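Local coordinates for protein Bm4233, isoform b (Brugia malayi, PDB 6ANY) that probably binds sterols and related lipids as a secreted venom allergen-like protein of the CAP superfamily, at residues L26-K31 with G181-T186; R18-F23 with T136-G141; T38-G43 with K113-N118. All coordinates share one frame; numbering follows the deposited sequence.

From the N terminus, helix 10-28 carries the first segments of two contacts. Residues 18-23 meet residues 136-141 in contact 2, closing a loop on helix 133-138. Residues 26-31 meet residues 181-186 in contact 1, which closes a longer loop. The two loops cross. Contact 3 joins residues 38-43 to residues 113-118, tying the loop before strand 43-44 to the chain after helix 110-114, and is nested inside both. Contacts 1 and 2 touch where Leu27 CD2 lies 3.7 Å from Ala139 CB. Contacts 1 and 3 share a salt bridge, Arg42 NH2 to Glu182 OE1 at 2.9 Å. Contacts 1 and 2 tie helix 10-28 to the loop after strand 179-180 and to helix 133-138.

Contact 1: L26-K31 with G181-T186; sequences LLIHGK and GEPCKT
The Schellman motif that ends helix 10-28 presents Ile28 and His29 to Pro183. The helix is the first long helix of the CAP fold. Pro183 belongs to the loop that leads into the disulfide-rich C-terminal part. In the Schellman turn, Lys31 N bonds to Leu26 O at 3.1 Å and Gly30 N bonds to Leu27 O at 3.2 Å. Gly30 is the C-prime residue, with a positive phi of 70°. His29 is the first residue to leave the helix. Pro183 packs over its ring as a CH-pi contact. Pro183 CG sits over the centre of one face of the His29 ring, 3.8 Å from the ring centroid and only 7° off the ring normal. Pro183 CB covers the same face, 3.7 Å from His29 CE1. His29 ND1 is hydrogen-bonded to Ser25 O, which helps hold the ring's orientation. The second surface is aliphatic. Ile28 holds CG1 between its backbone N and carbonyl carbon (chi1 59°), the crowded position. This sends CD1 alongside the proline, where it meets Pro183 CB at 4.0 Å. Ile28 CG1 lies as close to Pro183 CG, also at 4.0 Å. The two side chains run past each other in opposite directions. Ile28 also touches Met46 and Leu201, and its carbonyl pairs with the backbone of Gly43. Across the segments the contact is thus made by van der Waals and CH-pi packing. The loop is further held by the disulfide Cys184-Cys195. Pro183 CG also comes within 3.3 Å of Ile28 O.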
ATOM      1  N   LEU A  26     -11.910   4.808  -2.635  1.00 12.38           N
ATOM      2  CA  LEU A  26     -12.387   6.005  -1.893  1.00 12.33           C
ATOM      3  C   LEU A  26     -11.618   7.224  -2.307  1.00 12.84           C
ATOM      4  O   LEU A  26     -12.201   8.267  -2.529  1.00 13.00           O
ATOM      5  CB  LEU A  26     -12.268   5.832  -0.389  1.00 13.12           C
ATOM      6  CG  LEU A  26     -13.267   4.860   0.248  1.00 14.05           C
ATOM      7  CD1 LEU A  26     -12.944   4.709   1.705  1.00 14.45           C
ATOM      8  CD2 LEU A  26     -14.728   5.301   0.156  1.00 14.92           C
ATOM      9  N   LEU A  27     -10.306   7.084  -2.486  1.00 12.90           N
ATOM     10  CA  LEU A  27      -9.485   8.204  -2.908  1.00 12.59           C
ATOM     11  C   LEU A  27      -9.844   8.721  -4.296  1.00 13.69           C
ATOM     12  O   LEU A  27      -9.955   9.955  -4.476  1.00 13.86           O
ATOM     13  CB  LEU A  27      -8.014   7.786  -2.955  1.00 11.98           C
ATOM     14  CG  LEU A  27      -6.976   8.818  -3.250  1.00 11.78           C
ATOM     15  CD1 LEU A  27      -6.996   9.973  -2.221  1.00 11.61           C
ATOM     16  CD2 LEU A  27      -5.632   8.148  -3.355  1.00 11.47           C
ATOM     17  N   ILE A  28      -9.931   7.830  -5.299  1.00 15.09           N
ATOM     18  CA  ILE A  28     -10.251   8.295  -6.694  1.00 16.36           C
ATOM     19  C   ILE A  28     -11.722   8.762  -6.876  1.00 17.32           C
ATOM     20  O   ILE A  28     -12.020   9.471  -7.814  1.00 15.57           O
ATOM     21  CB  ILE A  28      -9.908   7.280  -7.771  1.00 16.92           C
ATOM     22  CG1 ILE A  28     -10.646   5.985  -7.545  1.00 18.40           C
ATOM     23  CG2 ILE A  28      -8.391   7.051  -7.849  1.00 17.76           C
ATOM     24  CD1 ILE A  28     -10.461   5.048  -8.695  1.00 18.50           C
ATOM     25  N   HIS A  29     -12.587   8.434  -5.915  1.00 17.12           N
ATOM     26  CA  HIS A  29     -13.927   8.943  -5.867  1.00 17.26           C
ATOM     27  C   HIS A  29     -14.063  10.265  -5.104  1.00 18.02           C
ATOM     28  O   HIS A  29     -15.165  10.745  -4.978  1.00 17.15           O
ATOM     29  CB  HIS A  29     -14.876   7.921  -5.281  1.00 17.10           C
ATOM     30  CG  HIS A  29     -15.260   6.868  -6.244  1.00 17.45           C
ATOM     31  ND1 HIS A  29     -14.468   5.768  -6.504  1.00 17.17           N
ATOM     32  CD2 HIS A  29     -16.304   6.800  -7.112  1.00 17.06           C
ATOM     33  CE1 HIS A  29     -15.057   5.020  -7.416  1.00 16.02           C
ATOM     34  NE2 HIS A  29     -16.186   5.616  -7.777  1.00 18.57           N
ATOM     35  N   GLY A  30     -12.951  10.910  -4.735  1.00 18.15           N
ATOM     36  CA  GLY A  30     -13.010  12.218  -4.103  1.00 18.58           C
ATOM     37  C   GLY A  30     -13.555  12.193  -2.690  1.00 18.57           C
ATOM     38  O   GLY A  30     -14.079  13.210  -2.247  1.00 18.41           O
ATOM     39  N   LYS A  31     -13.443  11.060  -1.981  1.00 18.08           N
ATOM     40  CA  LYS A  31     -14.056  10.943  -0.628  1.00 19.19           C
ATOM     41  C   LYS A  31     -13.074  11.180   0.528  1.00 17.02           C
ATOM     42  O   LYS A  31     -13.506  11.085   1.695  1.00 16.57           O
ATOM     43  CB  LYS A  31     -14.697   9.568  -0.386  1.00 20.75           C
ATOM     44  CG  LYS A  31     -15.437   8.964  -1.574  1.00 25.25           C
ATOM     45  CD  LYS A  31     -16.958   9.063  -1.510  1.00 29.18           C
ATOM     46  CE  LYS A  31     -17.444  10.488  -1.534  1.00 35.60           C
ATOM     47  NZ  LYS A  31     -18.821  10.554  -2.115  1.00 40.16           N
ATOM     48  N   GLY A 181      -8.759  12.399 -13.117  1.00 15.84           N
ATOM     49  CA  GLY A 181      -9.823  12.023 -14.026  1.00 15.18           C
ATOM     50  C   GLY A 181     -10.990  11.460 -13.278  1.00 17.57           C
ATOM     51  O   GLY A 181     -11.145  11.632 -12.064  1.00 16.31           O
ATOM     52  N   GLU A 182     -11.800  10.715 -13.990  1.00 19.55           N
ATOM     53  CA  GLU A 182     -12.953  10.016 -13.398  1.00 20.41           C
ATOM     54  C   GLU A 182     -12.670   8.498 -13.223  1.00 20.12           C
ATOM     55  O   GLU A 182     -12.059   7.847 -14.097  1.00 18.22           O
ATOM     56  CB  GLU A 182     -14.141  10.278 -14.335  1.00 24.31           C
ATOM     57  CG  GLU A 182     -15.481  10.001 -13.734  1.00 31.28           C
ATOM     58  CD  GLU A 182     -15.998  11.084 -12.773  1.00 29.90           C
ATOM     59  OE1 GLU A 182     -17.197  10.937 -12.409  1.00 30.16           O
ATOM     60  OE2 GLU A 182     -15.245  12.032 -12.409  1.00 26.43           O
ATOM     61  N   PRO A 183     -13.132   7.904 -12.114  1.00 19.45           N
ATOM     62  CA  PRO A 183     -13.051   6.459 -11.990  1.00 20.40           C
ATOM     63  C   PRO A 183     -13.738   5.735 -13.164  1.00 20.89           C
ATOM     64  O   PRO A 183     -14.749   6.192 -13.666  1.00 21.49           O
ATOM     65  CB  PRO A 183     -13.745   6.193 -10.658  1.00 20.65           C
ATOM     66  CG  PRO A 183     -13.557   7.467  -9.896  1.00 19.78           C
ATOM     67  CD  PRO A 183     -13.798   8.484 -10.936  1.00 21.36           C
ATOM     68  N   CYS A 184     -13.182   4.606 -13.583  1.00 20.25           N
ATOM     69  CA  CYS A 184     -13.713   3.882 -14.720  1.00 19.84           C
ATOM     70  C   CYS A 184     -15.161   3.332 -14.436  1.00 19.88           C
ATOM     71  O   CYS A 184     -15.498   2.847 -13.310  1.00 17.36           O
ATOM     72  CB  CYS A 184     -12.768   2.742 -15.096  1.00 20.39           C
ATOM     73  SG  CYS A 184     -12.706   1.365 -13.909  1.00 21.39           S
ATOM     74  N   LYS A 185     -15.999   3.476 -15.447  1.00 19.07           N
ATOM     75  CA  LYS A 185     -17.349   2.974 -15.463  1.00 22.31           C
ATOM     76  C   LYS A 185     -17.504   1.791 -16.410  1.00 21.40           C
ATOM     77  O   LYS A 185     -18.424   1.001 -16.241  1.00 18.25           O
ATOM     78  CB  LYS A 185     -18.311   4.077 -15.859  1.00 24.68           C
ATOM     79  CG  LYS A 185     -18.628   5.012 -14.697  1.00 28.73           C
ATOM     80  CD  LYS A 185     -18.702   6.469 -15.147  1.00 36.45           C
ATOM     81  CE  LYS A 185     -19.985   6.824 -15.813  1.00 41.47           C
ATOM     82  NZ  LYS A 185     -20.819   7.631 -14.887  1.00 48.99           N
ATOM     83  N   THR A 186     -16.617   1.711 -17.401  1.00 18.13           N
ATOM     84  CA  THR A 186     -16.665   0.660 -18.350  1.00 17.71           C
ATOM     85  C   THR A 186     -15.240   0.297 -18.787  1.00 17.67           C
ATOM     86  O   THR A 186     -14.325   1.075 -18.612  1.00 16.24           O
ATOM     87  CB  THR A 186     -17.536   1.077 -19.577  1.00 17.49           C
ATOM     88  OG1 THR A 186     -17.588  -0.051 -20.417  1.00 16.73           O
ATOM     89  CG2 THR A 186     -16.938   2.203 -20.382  1.00 17.54           C
TER

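Contact 2: R18-F23 with T136-G141; sequences RQNNKF and TQMAWG
In Asn20, CG is anti to the backbone N (chi1 -157°), which carries the amide across to Met138 O. Met138 turns at its last torsion (chi3 68°) and brings its CE methyl back over Asn20. The amide nitrogen Asn20 ND2 donates to Met138 O at 3.0 Å, with an N-H...O angle of 152°. The donor is tilted from the carbonyl plane. Met138 O also accepts from Arg24 NH1, so two donors grip this buried carbonyl. The methyl of Met138 touches two groups. CE lies over the flat face of the Asn20 amide, 3.7 Å from Asn20 CG. It is also 3.7 Å from Phe23 CD2, where it sits at the ring edge, near the ring plane. Polar and apolar contacts thus lie side by side in the interior of the CAP fold. Around them, Phe23 stacks on Trp108, and Trp107 and Trp108 of helix 99-108 touch Met138. Tyr166 of strand 159-167 touches both Asn20 and Met138, so this junction joins helices 10-28, 99-108 and 133-138 to the central sheet.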
ATOM      1  N   ARG A  18      -7.996  -6.055   0.038  1.00 16.54           N
ATOM      2  CA  ARG A  18      -9.292  -5.481   0.073  1.00 17.00           C
ATOM      3  C   ARG A  18      -9.244  -4.120   0.720  1.00 15.28           C
ATOM      4  O   ARG A  18      -9.795  -3.157   0.116  1.00 14.36           O
ATOM      5  CB  ARG A  18     -10.299  -6.377   0.842  1.00 21.43           C
ATOM      6  CG  ARG A  18     -10.643  -7.600   0.022  1.00 27.41           C
ATOM      7  CD  ARG A  18     -11.227  -8.743   0.809  1.00 33.63           C
ATOM      8  NE  ARG A  18     -11.387  -9.958  -0.036  1.00 40.97           N
ATOM      9  CZ  ARG A  18     -11.837 -11.150   0.394  1.00 39.62           C
ATOM     10  NH1 ARG A  18     -12.219 -11.367   1.678  1.00 40.25           N
ATOM     11  NH2 ARG A  18     -11.899 -12.139  -0.472  1.00 41.28           N
ATOM     12  N   GLN A  19      -8.528  -3.992   1.846  1.00 11.51           N
ATOM     13  CA  GLN A  19      -8.348  -2.666   2.472  1.00 12.22           C
ATOM     14  C   GLN A  19      -7.629  -1.644   1.567  1.00 11.65           C
ATOM     15  O   GLN A  19      -8.079  -0.513   1.421  1.00 11.52           O
ATOM     16  CB  GLN A  19      -7.614  -2.737   3.847  1.00 11.78           C
ATOM     17  CG  GLN A  19      -7.300  -1.373   4.450  1.00 12.13           C
ATOM     18  CD  GLN A  19      -6.352  -1.447   5.645  1.00 12.57           C
ATOM     19  OE1 GLN A  19      -5.221  -1.941   5.506  1.00 12.90           O
ATOM     20  NE2 GLN A  19      -6.792  -0.966   6.808  1.00 11.35           N
ATOM     21  N   ASN A  20      -6.504  -2.030   1.009  1.00 11.68           N
ATOM     22  CA  ASN A  20      -5.701  -1.098   0.194  1.00 11.80           C
ATOM     23  C   ASN A  20      -6.495  -0.682  -1.067  1.00 11.57           C
ATOM     24  O   ASN A  20      -6.445   0.454  -1.441  1.00 10.61           O
ATOM     25  CB  ASN A  20      -4.359  -1.732  -0.172  1.00 11.49           C
ATOM     26  CG  ASN A  20      -3.272  -0.697  -0.509  1.00 12.01           C
ATOM     27  OD1 ASN A  20      -2.075  -1.040  -0.391  1.00 11.89           O
ATOM     28  ND2 ASN A  20      -3.658   0.538  -1.007  1.00 10.55           N
ATOM     29  N   ASN A  21      -7.304  -1.583  -1.624  1.00 13.36           N
ATOM     30  CA  ASN A  21      -8.084  -1.297  -2.815  1.00 13.83           C
ATOM     31  C   ASN A  21      -9.278  -0.449  -2.443  1.00 16.13           C
ATOM     32  O   ASN A  21      -9.687   0.421  -3.208  1.00 15.45           O
ATOM     33  CB  ASN A  21      -8.570  -2.540  -3.517  1.00 14.05           C
ATOM     34  CG  ASN A  21      -7.544  -3.177  -4.366  1.00 13.77           C
ATOM     35  OD1 ASN A  21      -6.630  -2.495  -4.903  1.00 14.70           O
ATOM     36  ND2 ASN A  21      -7.621  -4.498  -4.466  1.00 12.85           N
ATOM     37  N   LYS A  22      -9.877  -0.709  -1.300  1.00 19.61           N
ATOM     38  CA  LYS A  22     -10.918   0.198  -0.779  1.00 20.95           C
ATOM     39  C   LYS A  22     -10.413   1.642  -0.594  1.00 20.05           C
ATOM     40  O   LYS A  22     -11.075   2.612  -1.020  1.00 16.60           O
ATOM     41  CB  LYS A  22     -11.473  -0.300   0.543  1.00 25.36           C
ATOM     42  CG  LYS A  22     -12.435   0.675   1.206  1.00 29.87           C
ATOM     43  CD  LYS A  22     -13.137  -0.037   2.366  1.00 36.19           C
ATOM     44  CE  LYS A  22     -14.085   0.852   3.177  1.00 42.79           C
ATOM     45  NZ  LYS A  22     -15.162   0.064   3.845  1.00 41.85           N
ATOM     46  N   PHE A  23      -9.237   1.773   0.025  1.00 17.38           N
ATOM     47  CA  PHE A  23      -8.604   3.069   0.140  1.00 17.58           C
ATOM     48  C   PHE A  23      -8.457   3.742  -1.204  1.00 15.38           C
ATOM     49  O   PHE A  23      -8.766   4.915  -1.336  1.00 14.07           O
ATOM     50  CB  PHE A  23      -7.236   2.980   0.834  1.00 17.80           C
ATOM     51  CG  PHE A  23      -7.306   2.778   2.335  1.00 18.54           C
ATOM     52  CD1 PHE A  23      -8.359   3.268   3.084  1.00 22.67           C
ATOM     53  CD2 PHE A  23      -6.287   2.137   2.993  1.00 19.75           C
ATOM     54  CE1 PHE A  23      -8.404   3.093   4.470  1.00 23.40           C
ATOM     55  CE2 PHE A  23      -6.303   1.951   4.372  1.00 20.25           C
ATOM     56  CZ  PHE A  23      -7.347   2.447   5.121  1.00 20.79           C
ATOM     57  N   THR A 136       1.794   7.421  -0.240  1.00 15.04           N
ATOM     58  CA  THR A 136       1.886   7.623  -1.678  1.00 14.59           C
ATOM     59  C   THR A 136       2.113   6.310  -2.410  1.00 14.84           C
ATOM     60  O   THR A 136       1.460   6.070  -3.423  1.00 12.38           O
ATOM     61  CB  THR A 136       2.873   8.709  -2.053  1.00 15.48           C
ATOM     62  OG1 THR A 136       4.163   8.452  -1.498  1.00 15.48           O
ATOM     63  CG2 THR A 136       2.355  10.136  -1.631  1.00 14.42           C
ATOM     64  N   GLN A 137       2.878   5.393  -1.807  1.00 13.57           N
ATOM     65  CA  GLN A 137       3.075   4.068  -2.371  1.00 13.31           C
ATOM     66  C   GLN A 137       1.766   3.297  -2.352  1.00 14.85           C
ATOM     67  O   GLN A 137       1.454   2.609  -3.306  1.00 13.25           O
ATOM     68  CB  GLN A 137       4.176   3.347  -1.626  1.00 12.99           C
ATOM     69  CG  GLN A 137       4.440   1.932  -2.027  1.00 12.92           C
ATOM     70  CD  GLN A 137       4.883   1.809  -3.460  1.00 12.21           C
ATOM     71  OE1 GLN A 137       6.103   1.822  -3.752  1.00 11.85           O
ATOM     72  NE2 GLN A 137       3.923   1.621  -4.361  1.00  9.93           N
ATOM     73  N   MET A 138       1.001   3.385  -1.256  1.00 15.77           N
ATOM     74  CA  MET A 138      -0.281   2.673  -1.186  1.00 15.27           C
ATOM     75  C   MET A 138      -1.241   3.265  -2.204  1.00 15.08           C
ATOM     76  O   MET A 138      -2.150   2.589  -2.658  1.00 14.36           O
ATOM     77  CB  MET A 138      -0.968   2.794   0.211  1.00 14.77           C
ATOM     78  CG  MET A 138      -0.299   2.073   1.349  1.00 14.66           C
ATOM     79  SD  MET A 138      -1.176   2.203   2.876  1.00 14.55           S
ATOM     80  CE  MET A 138      -2.685   1.235   2.595  1.00 16.12           C
ATOM     81  N   ALA A 139      -1.105   4.569  -2.469  1.00 15.38           N
ATOM     82  CA  ALA A 139      -1.972   5.247  -3.436  1.00 15.04           C
ATOM     83  C   ALA A 139      -1.479   5.298  -4.890  1.00 14.67           C
ATOM     84  O   ALA A 139      -2.115   5.917  -5.699  1.00 15.73           O
ATOM     85  CB  ALA A 139      -2.250   6.625  -2.936  1.00 13.58           C
ATOM     86  N   TRP A 140      -0.350   4.675  -5.210  1.00 15.88           N
ATOM     87  CA  TRP A 140       0.344   4.931  -6.468  1.00 16.34           C
ATOM     88  C   TRP A 140      -0.427   4.233  -7.583  1.00 15.72           C
ATOM     89  O   TRP A 140      -0.564   3.026  -7.597  1.00 14.93           O
ATOM     90  CB  TRP A 140       1.754   4.413  -6.386  1.00 17.10           C
ATOM     91  CG  TRP A 140       2.640   4.905  -7.416  1.00 16.79           C
ATOM     92  CD1 TRP A 140       3.055   4.243  -8.515  1.00 17.07           C
ATOM     93  CD2 TRP A 140       3.313   6.163  -7.400  1.00 16.36           C
ATOM     94  NE1 TRP A 140       3.944   5.041  -9.236  1.00 18.83           N
ATOM     95  CE2 TRP A 140       4.105   6.233  -8.567  1.00 17.41           C
ATOM     96  CE3 TRP A 140       3.265   7.267  -6.544  1.00 16.12           C
ATOM     97  CZ2 TRP A 140       4.836   7.395  -8.923  1.00 16.66           C
ATOM     98  CZ3 TRP A 140       4.030   8.382  -6.839  1.00 16.60           C
ATOM     99  CH2 TRP A 140       4.819   8.441  -8.039  1.00 16.49           C
ATOM    100  N   GLY A 141      -0.997   5.026  -8.476  1.00 16.00           N
ATOM    101  CA  GLY A 141      -1.847   4.487  -9.546  1.00 16.02           C
ATOM    102  C   GLY A 141      -1.225   3.438 -10.396  1.00 15.15           C
ATOM    103  O   GLY A 141      -1.845   2.432 -10.700  1.00 14.82           O
TER

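Contact 3: T38-G43 with K113-N118; sequences TYMPRG and KLYKQN
Gln117 OE1 is gripped by the hydroxyl of Thr38 and by a water. Thr38 OG1 donates to Gln117 OE1 at 2.7 Å. The donor stands above the carbonyl plane, 42° out of it, and so is not on a lone pair. Water 1 donates to Gln117 OE1 at 2.7 Å and to Tyr39 O at 2.6 Å, bridging the two segments. Asn34 ND2 adds a weak hydrogen bond to the same oxygen. The chain of Gln117 leaves with CG anti to the backbone N (chi1 167°) and then bends at chi2, which sets its amide across the Thr38 side chain. Thr38 CG2 lies 3.5 Å from Gln117 NE2. A second contact is apolar. Met40 and the Tyr115 ring cross at about a right angle in a Met-aromatic contact. Met40 SD is 4.5 Å from the centroid of the Tyr115 ring, at an oblique angle, and Met40 CE is 3.5 Å from Tyr115 CE1. The ring is steadied at its far end by Asn118 ND2, which donates to Tyr115 OH at 3.1 Å in the plane of its own amide. Asn118 ND2 also bonds to Asn122 O. A sugar of the attached glycan touches Gln117. The contact joins the loop before strand 43-44 to the chain leaving helix 110-114, with Val127 of helix 125-128 packing on Tyr115.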
ATOM      1  N   THR A  38      -9.274  19.496   2.727  1.00 20.34           N
ATOM      2  CA  THR A  38      -9.895  19.519   1.380  1.00 22.95           C
ATOM      3  C   THR A  38      -9.805  18.126   0.727  1.00 22.57           C
ATOM      4  O   THR A  38      -8.797  17.409   0.870  1.00 20.41           O
ATOM      5  CB  THR A  38      -9.356  20.680   0.481  1.00 25.15           C
ATOM      6  OG1 THR A  38      -8.435  20.212  -0.508  1.00 28.28           O
ATOM      7  CG2 THR A  38      -8.710  21.801   1.315  1.00 26.07           C
ATOM      8  N   TYR A  39     -10.876  17.730   0.024  1.00 22.16           N
ATOM      9  CA  TYR A  39     -10.919  16.422  -0.636  1.00 21.05           C
ATOM     10  C   TYR A  39      -9.827  16.244  -1.669  1.00 19.72           C
ATOM     11  O   TYR A  39      -9.512  17.132  -2.382  1.00 17.55           O
ATOM     12  CB  TYR A  39     -12.268  16.173  -1.270  1.00 22.15           C
ATOM     13  CG  TYR A  39     -13.348  15.904  -0.234  1.00 23.97           C
ATOM     14  CD1 TYR A  39     -13.286  14.773   0.570  1.00 23.56           C
ATOM     15  CD2 TYR A  39     -14.416  16.790  -0.054  1.00 23.91           C
ATOM     16  CE1 TYR A  39     -14.218  14.530   1.550  1.00 24.36           C
ATOM     17  CE2 TYR A  39     -15.382  16.547   0.900  1.00 26.22           C
ATOM     18  CZ  TYR A  39     -15.263  15.402   1.703  1.00 25.66           C
ATOM     19  OH  TYR A  39     -16.195  15.120   2.624  1.00 24.16           O
ATOM     20  N   MET A  40      -9.261  15.053  -1.729  1.00 19.94           N
ATOM     21  CA  MET A  40      -8.305  14.728  -2.743  1.00 18.86           C
ATOM     22  C   MET A  40      -9.007  14.640  -4.064  1.00 17.64           C
ATOM     23  O   MET A  40     -10.190  14.379  -4.096  1.00 18.86           O
ATOM     24  CB  MET A  40      -7.614  13.418  -2.383  1.00 18.54           C
ATOM     25  CG  MET A  40      -6.653  13.595  -1.201  1.00 19.00           C
ATOM     26  SD  MET A  40      -5.078  14.404  -1.664  1.00 18.99           S
ATOM     27  CE  MET A  40      -4.167  13.154  -2.530  1.00 18.33           C
ATOM     28  N   PRO A  41      -8.285  14.869  -5.157  1.00 18.57           N
ATOM     29  CA  PRO A  41      -8.953  14.991  -6.465  1.00 19.28           C
ATOM     30  C   PRO A  41      -9.383  13.642  -6.969  1.00 17.34           C
ATOM     31  O   PRO A  41      -8.730  12.661  -6.678  1.00 18.95           O
ATOM     32  CB  PRO A  41      -7.848  15.569  -7.377  1.00 19.35           C
ATOM     33  CG  PRO A  41      -6.557  15.356  -6.650  1.00 18.49           C
ATOM     34  CD  PRO A  41      -6.910  15.396  -5.208  1.00 17.90           C
ATOM     35  N   ARG A  42     -10.452  13.609  -7.728  1.00 16.72           N
ATOM     36  CA  ARG A  42     -10.895  12.397  -8.403  1.00 17.97           C
ATOM     37  C   ARG A  42      -9.854  11.897  -9.377  1.00 15.98           C
ATOM     38  O   ARG A  42      -9.152  12.695  -9.981  1.00 16.71           O
ATOM     39  CB  ARG A  42     -12.257  12.574  -9.088  1.00 20.96           C
ATOM     40  CG  ARG A  42     -13.409  12.628  -8.087  1.00 21.81           C
ATOM     41  CD  ARG A  42     -14.744  13.070  -8.720  1.00 23.28           C
ATOM     42  NE  ARG A  42     -15.411  11.998  -9.443  1.00 24.13           N
ATOM     43  CZ  ARG A  42     -16.237  11.105  -8.907  1.00 24.81           C
ATOM     44  NH1 ARG A  42     -16.498  11.135  -7.615  1.00 27.42           N
ATOM     45  NH2 ARG A  42     -16.821  10.183  -9.674  1.00 23.34           N
ATOM     46  N   GLY A  43      -9.718  10.572  -9.449  1.00 15.01           N
ATOM     47  CA  GLY A  43      -8.701   9.907 -10.210  1.00 16.43           C
ATOM     48  C   GLY A  43      -9.181   8.874 -11.206  1.00 16.64           C
ATOM     49  O   GLY A  43     -10.293   8.344 -11.059  1.00 18.47           O
ATOM     50  N   LYS A 113      -3.167  13.439   8.029  1.00 18.63           N
ATOM     51  CA  LYS A 113      -2.266  14.061   9.047  1.00 18.24           C
ATOM     52  C   LYS A 113      -1.076  14.847   8.509  1.00 18.60           C
ATOM     53  O   LYS A 113      -0.740  15.828   9.118  1.00 17.58           O
ATOM     54  CB  LYS A 113      -1.714  13.034  10.013  1.00 18.21           C
ATOM     55  CG  LYS A 113      -2.747  12.164  10.670  1.00 21.34           C
ATOM     56  CD  LYS A 113      -3.896  12.923  11.333  1.00 25.47           C
ATOM     57  CE  LYS A 113      -3.744  13.092  12.834  1.00 28.85           C
ATOM     58  NZ  LYS A 113      -5.056  13.040  13.561  1.00 28.96           N
ATOM     59  N   LEU A 114      -0.447  14.407   7.411  1.00 17.01           N
ATOM     60  CA  LEU A 114       0.772  15.038   6.893  1.00 15.99           C
ATOM     61  C   LEU A 114       0.756  15.541   5.428  1.00 15.59           C
ATOM     62  O   LEU A 114       1.711  16.218   5.001  1.00 16.49           O
ATOM     63  CB  LEU A 114       1.916  14.073   7.031  1.00 14.16           C
ATOM     64  CG  LEU A 114       2.231  13.626   8.466  1.00 15.75           C
ATOM     65  CD1 LEU A 114       3.129  12.419   8.366  1.00 15.41           C
ATOM     66  CD2 LEU A 114       2.914  14.755   9.238  1.00 14.72           C
ATOM     67  N   TYR A 115      -0.228  15.163   4.649  1.00 15.24           N
ATOM     68  CA  TYR A 115      -0.233  15.448   3.193  1.00 15.99           C
ATOM     69  C   TYR A 115      -0.977  16.769   2.923  1.00 16.09           C
ATOM     70  O   TYR A 115      -2.167  16.848   3.020  1.00 14.49           O
ATOM     71  CB  TYR A 115      -0.844  14.297   2.417  1.00 15.49           C
ATOM     72  CG  TYR A 115      -0.764  14.450   0.941  1.00 16.30           C
ATOM     73  CD1 TYR A 115      -1.754  15.112   0.219  1.00 15.85           C
ATOM     74  CD2 TYR A 115       0.282  13.954   0.269  1.00 16.75           C
ATOM     75  CE1 TYR A 115      -1.679  15.241  -1.151  1.00 16.54           C
ATOM     76  CE2 TYR A 115       0.339  14.045  -1.092  1.00 18.32           C
ATOM     77  CZ  TYR A 115      -0.634  14.742  -1.782  1.00 17.06           C
ATOM     78  OH  TYR A 115      -0.567  14.847  -3.127  1.00 19.25           O
ATOM     79  N   LYS A 116      -0.221  17.803   2.611  1.00 17.09           N
ATOM     80  CA  LYS A 116      -0.814  19.096   2.374  1.00 21.27           C
ATOM     81  C   LYS A 116      -1.497  19.120   1.010  1.00 20.98           C
ATOM     82  O   LYS A 116      -1.142  18.368   0.078  1.00 20.47           O
ATOM     83  CB  LYS A 116       0.268  20.208   2.426  1.00 22.76           C
ATOM     84  CG  LYS A 116       1.055  20.305   1.121  1.00 23.97           C
ATOM     85  CD  LYS A 116       2.234  21.293   1.184  1.00 24.01           C
ATOM     86  CE  LYS A 116       3.038  21.157  -0.084  1.00 27.32           C
ATOM     87  NZ  LYS A 116       4.243  21.988  -0.090  1.00 31.45           N
ATOM     88  N   GLN A 117      -2.484  19.987   0.897  1.00 22.74           N
ATOM     89  CA  GLN A 117      -3.162  20.229  -0.384  1.00 24.53           C
ATOM     90  C   GLN A 117      -2.167  20.318  -1.545  1.00 24.06           C
ATOM     91  O   GLN A 117      -1.275  21.189  -1.520  1.00 22.13           O
ATOM     92  CB  GLN A 117      -3.971  21.526  -0.287  1.00 29.36           C
ATOM     93  CG  GLN A 117      -4.471  22.047  -1.628  1.00 33.85           C
ATOM     94  CD  GLN A 117      -5.931  21.834  -1.770  1.00 38.45           C
ATOM     95  OE1 GLN A 117      -6.365  20.740  -2.131  1.00 40.72           O
ATOM     96  NE2 GLN A 117      -6.719  22.872  -1.418  1.00 42.29           N
ATOM     97  N   ASN A 118      -2.319  19.401  -2.531  1.00 24.16           N
ATOM     98  CA  ASN A 118      -1.422  19.249  -3.673  1.00 25.09           C
ATOM     99  C   ASN A 118      -2.252  19.010  -4.979  1.00 25.26           C
ATOM    100  O   ASN A 118      -2.281  17.911  -5.484  1.00 27.12           O
ATOM    101  CB  ASN A 118      -0.431  18.073  -3.452  1.00 24.68           C
ATOM    102  CG  ASN A 118       0.648  18.005  -4.542  1.00 24.76           C
ATOM    103  OD1 ASN A 118       1.060  19.051  -5.026  1.00 24.30           O
ATOM    104  ND2 ASN A 118       1.082  16.780  -4.962  1.00 22.84           N
TER
HETATM  105  O   HOH W   1      -7.302  18.388  -3.108  1.00 24.83           O